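Local structure of type IV pilus biogenesis factor PilY1 (Pseudomonas aeruginosa, 3HX6) at residues F108-S113 with L180-V185; T367-W372 with G390-Q395. The protein primes type IV pilus assembly and supports twitching motility and host-cell adhesion through a protein whose C-terminal domain is described here, with calcium binding and release apparently regulating pilus retraction. The protein carries 3 engineered substitutions. All blocks are in the same frame, centred on the assembly; numbering follows the deposited sequence.

Interaction 1: F108-S113 with L180-V185; sequences FAFIPS and LWEIGV
E182 reaches across from 178-184, an outermost strand of its four-stranded antiparallel sheet, and takes hold of S113, the first residue of helix 113-118. Its CB points toward the 108-113 segment. CG leaves anti to the carbonyl carbon and the chain runs on extended to CD, which ends 3.3 Å from S113 OG. The two carboxylate oxygens then share the work. OE1 accepts the hydroxyl, S113 OG to E182 OE1 at 2.7 Å, through the syn lone pair, on the side of the other oxygen. OE2 takes the backbone amide, S113 N to E182 OE2 at 3.2 Å, in a nearly straight bond (167°) that also arrives on the syn side, 18° out of the carboxylate plane. With both oxygens gripped by one residue, the carboxylate can hardly turn about its last bond. OE2 also lies at the edge of the F110 ring, 3.9 Å from F110 CZ, and P112 CA packs against it at 3.8 Å. Ring and carboxylate planes stand 76° apart. F110 also meets the ring of F167, on strand 165-170 of the same sheet as E182. P112 holds the N-cap position, so a carboxylate at the next amide would probably be favoured by the helix dipole. In this beta-propeller, E182 of one blade thus holds the N-terminal turn of the helix that follows the last strand of the neighbouring blade.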
# COMPACT_ATOMS: atom_id res chain seq x y z
N PHE A 108 11.72 -24.36 8.95
CA PHE A 108 10.89 -25.54 9.17
C PHE A 108 10.84 -26.44 7.95
O PHE A 108 11.15 -26.02 6.83
CB PHE A 108 9.48 -25.07 9.57
CG PHE A 108 8.49 -26.19 9.74
CD1 PHE A 108 7.70 -26.61 8.67
CD2 PHE A 108 8.33 -26.81 10.98
CE1 PHE A 108 6.76 -27.63 8.83
CE2 PHE A 108 7.40 -27.83 11.15
CZ PHE A 108 6.61 -28.24 10.08
N ALA A 109 10.47 -27.69 8.17
CA ALA A 109 10.35 -28.66 7.10
C ALA A 109 9.30 -29.68 7.51
O ALA A 109 9.35 -30.23 8.61
CB ALA A 109 11.69 -29.35 6.87
N PHE A 110 8.34 -29.93 6.62
CA PHE A 110 7.31 -30.90 6.92
C PHE A 110 7.42 -32.09 5.99
O PHE A 110 7.77 -31.95 4.82
CB PHE A 110 5.92 -30.26 6.80
CG PHE A 110 4.80 -31.21 7.11
CD1 PHE A 110 4.03 -31.76 6.08
CD2 PHE A 110 4.54 -31.59 8.42
CE1 PHE A 110 3.02 -32.67 6.37
CE2 PHE A 110 3.53 -32.50 8.71
CZ PHE A 110 2.77 -33.05 7.68
N ILE A 111 7.15 -33.28 6.52
CA ILE A 111 7.23 -34.49 5.73
C ILE A 111 6.00 -35.37 5.95
O ILE A 111 5.84 -35.97 7.01
CB ILE A 111 8.50 -35.30 6.07
CG1 ILE A 111 9.74 -34.48 5.67
CG2 ILE A 111 8.49 -36.64 5.35
CD1 ILE A 111 11.05 -35.11 6.07
N PRO A 112 5.11 -35.42 4.95
CA PRO A 112 3.88 -36.21 5.00
C PRO A 112 4.13 -37.67 5.38
O PRO A 112 5.16 -38.25 5.04
CB PRO A 112 3.34 -36.08 3.58
CG PRO A 112 3.76 -34.69 3.21
CD PRO A 112 5.19 -34.65 3.70
N SER A 113 3.18 -38.25 6.11
CA SER A 113 3.29 -39.64 6.53
C SER A 113 3.56 -40.51 5.31
O SER A 113 4.29 -41.50 5.39
CB SER A 113 1.99 -40.09 7.21
OG SER A 113 1.68 -39.25 8.31
N LEU A 180 -2.44 -30.19 11.99
CA LEU A 180 -3.87 -30.24 12.27
C LEU A 180 -4.46 -31.56 11.80
O LEU A 180 -5.18 -32.23 12.55
CB LEU A 180 -4.59 -29.08 11.58
CG LEU A 180 -4.26 -27.69 12.14
CD1 LEU A 180 -4.85 -26.61 11.25
CD2 LEU A 180 -4.80 -27.58 13.56
N TRP A 181 -4.17 -31.94 10.56
CA TRP A 181 -4.66 -33.19 10.03
C TRP A 181 -4.04 -33.58 8.69
O TRP A 181 -3.39 -32.77 8.03
CB TRP A 181 -6.19 -33.17 9.89
CG TRP A 181 -6.78 -31.93 9.28
CD1 TRP A 181 -7.38 -30.90 9.95
CD2 TRP A 181 -6.85 -31.59 7.89
NE1 TRP A 181 -7.82 -29.94 9.06
CE2 TRP A 181 -7.51 -30.34 7.79
CE3 TRP A 181 -6.42 -32.22 6.71
CZ2 TRP A 181 -7.75 -29.71 6.56
CZ3 TRP A 181 -6.66 -31.60 5.49
CH2 TRP A 181 -7.32 -30.35 5.42
N GLU A 182 -4.26 -34.83 8.32
CA GLU A 182 -3.77 -35.39 7.07
C GLU A 182 -4.91 -36.21 6.48
O GLU A 182 -5.50 -37.03 7.17
CB GLU A 182 -2.58 -36.31 7.32
CG GLU A 182 -1.32 -35.62 7.81
CD GLU A 182 -0.17 -36.59 7.99
OE1 GLU A 182 -0.30 -37.52 8.81
OE2 GLU A 182 0.86 -36.43 7.30
N ILE A 183 -5.21 -35.97 5.21
CA ILE A 183 -6.27 -36.70 4.53
C ILE A 183 -5.66 -37.57 3.44
O ILE A 183 -4.72 -37.15 2.76
CB ILE A 183 -7.29 -35.75 3.87
CG1 ILE A 183 -7.98 -34.90 4.94
CG2 ILE A 183 -8.32 -36.54 3.08
CD1 ILE A 183 -9.06 -34.00 4.38
N GLY A 184 -6.19 -38.78 3.28
CA GLY A 184 -5.71 -39.69 2.26
C GLY A 184 -6.91 -40.38 1.67
O GLY A 184 -8.05 -40.07 2.04
N VAL A 185 -6.69 -41.33 0.76
CA VAL A 185 -7.80 -42.05 0.16
C VAL A 185 -8.58 -42.79 1.24
O VAL A 185 -9.78 -42.99 1.11
CB VAL A 185 -7.34 -43.05 -0.92
CG1 VAL A 185 -6.71 -42.30 -2.08
CG2 VAL A 185 -6.35 -44.05 -0.33

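Interaction 2: T367-W372 with G390-Q395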
# COMPACT_ATOMS: atom_id res chain seq x y z
N THR A 367 -8.85 -21.91 -24.17
CA THR A 367 -9.69 -20.73 -24.22
C THR A 367 -10.00 -20.06 -22.89
O THR A 367 -9.98 -20.70 -21.85
CB THR A 367 -11.04 -21.13 -24.89
OG1 THR A 367 -10.78 -21.86 -26.09
CG2 THR A 367 -11.89 -19.91 -25.20
N LEU A 368 -10.29 -18.76 -22.95
CA LEU A 368 -10.69 -17.99 -21.78
C LEU A 368 -12.16 -17.70 -22.01
O LEU A 368 -12.54 -17.21 -23.07
CB LEU A 368 -9.94 -16.66 -21.69
CG LEU A 368 -10.29 -15.89 -20.41
CD1 LEU A 368 -9.87 -16.71 -19.18
CD2 LEU A 368 -9.58 -14.52 -20.41
N TYR A 369 -13.00 -18.02 -21.03
CA TYR A 369 -14.43 -17.81 -21.15
C TYR A 369 -14.98 -16.86 -20.10
O TYR A 369 -14.47 -16.78 -18.99
CB TYR A 369 -15.21 -19.13 -20.99
CG TYR A 369 -14.93 -20.17 -22.05
CD1 TYR A 369 -13.96 -21.15 -21.86
CD2 TYR A 369 -15.65 -20.17 -23.25
CE1 TYR A 369 -13.71 -22.11 -22.83
CE2 TYR A 369 -15.40 -21.13 -24.23
CZ TYR A 369 -14.43 -22.10 -24.02
OH TYR A 369 -14.18 -23.05 -24.98
N GLY A 370 -16.05 -16.17 -20.48
CA GLY A 370 -16.75 -15.27 -19.59
C GLY A 370 -18.21 -15.67 -19.73
O GLY A 370 -18.84 -15.32 -20.73
N ILE A 371 -18.75 -16.40 -18.76
CA ILE A 371 -20.13 -16.86 -18.81
C ILE A 371 -21.05 -16.16 -17.81
O ILE A 371 -20.75 -16.05 -16.63
CB ILE A 371 -20.22 -18.38 -18.55
CG1 ILE A 371 -19.35 -19.13 -19.56
CG2 ILE A 371 -21.68 -18.84 -18.64
CD1 ILE A 371 -19.76 -18.93 -21.01
N TRP A 372 -22.20 -15.71 -18.29
CA TRP A 372 -23.15 -15.02 -17.42
C TRP A 372 -23.98 -15.97 -16.56
O TRP A 372 -24.74 -16.77 -17.08
CB TRP A 372 -24.09 -14.16 -18.27
CG TRP A 372 -24.95 -13.22 -17.49
CD1 TRP A 372 -24.89 -12.96 -16.14
CD2 TRP A 372 -25.95 -12.34 -18.02
NE1 TRP A 372 -25.79 -11.98 -15.81
CE2 TRP A 372 -26.45 -11.58 -16.94
CE3 TRP A 372 -26.46 -12.12 -19.31
CZ2 TRP A 372 -27.45 -10.61 -17.11
CZ3 TRP A 372 -27.46 -11.16 -19.48
CH2 TRP A 372 -27.94 -10.42 -18.38
N GLY A 390 -21.53 -20.26 -29.64
CA GLY A 390 -22.48 -19.52 -30.47
C GLY A 390 -23.28 -18.47 -29.71
O GLY A 390 -23.73 -17.48 -30.30
N ASN A 391 -23.46 -18.69 -28.41
CA ASN A 391 -24.21 -17.74 -27.59
C ASN A 391 -23.28 -16.70 -26.99
O ASN A 391 -23.71 -15.84 -26.21
CB ASN A 391 -24.90 -18.47 -26.44
CG ASN A 391 -25.69 -19.66 -26.92
OD1 ASN A 391 -25.32 -20.81 -26.66
ND2 ASN A 391 -26.78 -19.40 -27.63
N LEU A 392 -22.00 -16.77 -27.34
CA LEU A 392 -21.01 -15.85 -26.79
C LEU A 392 -20.37 -14.97 -27.85
O LEU A 392 -20.38 -15.30 -29.04
CB LEU A 392 -19.91 -16.66 -26.09
CG LEU A 392 -20.37 -17.79 -25.16
CD1 LEU A 392 -19.15 -18.54 -24.63
CD2 LEU A 392 -21.20 -17.23 -24.02
N GLN A 393 -19.81 -13.85 -27.41
CA GLN A 393 -19.14 -12.93 -28.32
C GLN A 393 -17.67 -13.32 -28.36
O GLN A 393 -16.99 -13.33 -27.34
CB GLN A 393 -19.25 -11.49 -27.83
CG GLN A 393 -18.44 -10.52 -28.67
CD GLN A 393 -18.80 -10.61 -30.14
OE1 GLN A 393 -19.98 -10.55 -30.49
NE2 GLN A 393 -17.80 -10.74 -31.00
N GLN A 394 -17.20 -13.64 -29.55
CA GLN A 394 -15.81 -14.02 -29.73
C GLN A 394 -14.90 -12.80 -29.67
O GLN A 394 -15.28 -11.70 -30.07
CB GLN A 394 -15.64 -14.71 -31.09
CG GLN A 394 -14.21 -15.04 -31.46
CD GLN A 394 -14.09 -15.54 -32.89
OE1 GLN A 394 -14.50 -14.86 -33.83
NE2 GLN A 394 -13.52 -16.73 -33.05
N GLN A 395 -13.71 -13.00 -29.13
CA GLN A 395 -12.69 -11.96 -29.06
C GLN A 395 -11.46 -12.71 -29.57
O GLN A 395 -11.41 -13.94 -29.51
CB GLN A 395 -12.44 -11.49 -27.62
CG GLN A 395 -13.66 -10.91 -26.89
CD GLN A 395 -14.13 -9.57 -27.43
OE1 GLN A 395 -15.18 -9.05 -27.01
NE2 GLN A 395 -13.37 -8.99 -28.36
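This is a buried, wholly apolar side-chain contact between two strands of one large mixed sheet that are not direct neighbours: strand 433-437 lies between 367-373 and 392-405 in the sheet order. The short segments run roughly antiparallel, 154° between their directions, with axes 8.6 Å apart at closest approach, and no hydrogen bond crosses between them. L392 does the reaching. Its CB points toward the other segment, and its forked end meets the tip of I371 with both methyls: CD1 and CD2 of L392 each sit 3.7 Å from I371 CD1. That tip is brought there by a bent chain, CG1 anti to the carbonyl carbon (chi1 -57°) and CD1 turned again (chi2 -61°). L392 CD1 also meets the edge of the Y369 ring, near its plane, 4.1 Å from Y369 CD2. T367 CG2 lies over one face of the same ring, 3.5 Å above its plane. Y316, from strand 307-317, touches both I371 and L392 and extends the greasy patch. The phenol's polar end belongs to other partners, since Y369 OH bonds to Q326 and R389. With methyl and ring-edge carbons alone doing the close packing, the contact depends on shape and burial, not on directional bonds.

Following the chain from its N terminus, strand 108-110 comes last in its sheet and leads into helix 113-118. The chain then builds strands 141-147, 150-158 and 165-170 before strand 178-184 comes back to close interaction 1, a loop of 66 intervening residues. Two more four-stranded sheets follow before interaction 2 opens at 367-372, and it closes after only 17 residues, with no alpha-helix and almost no strand among them. The two loops run in series, neither enclosing nor crossing the other. Interaction 1 joins two separate sheets, whereas interaction 2 ties together parts of a single sheet. Their centres are 40 Å apart, on opposite sides of the chain's centre.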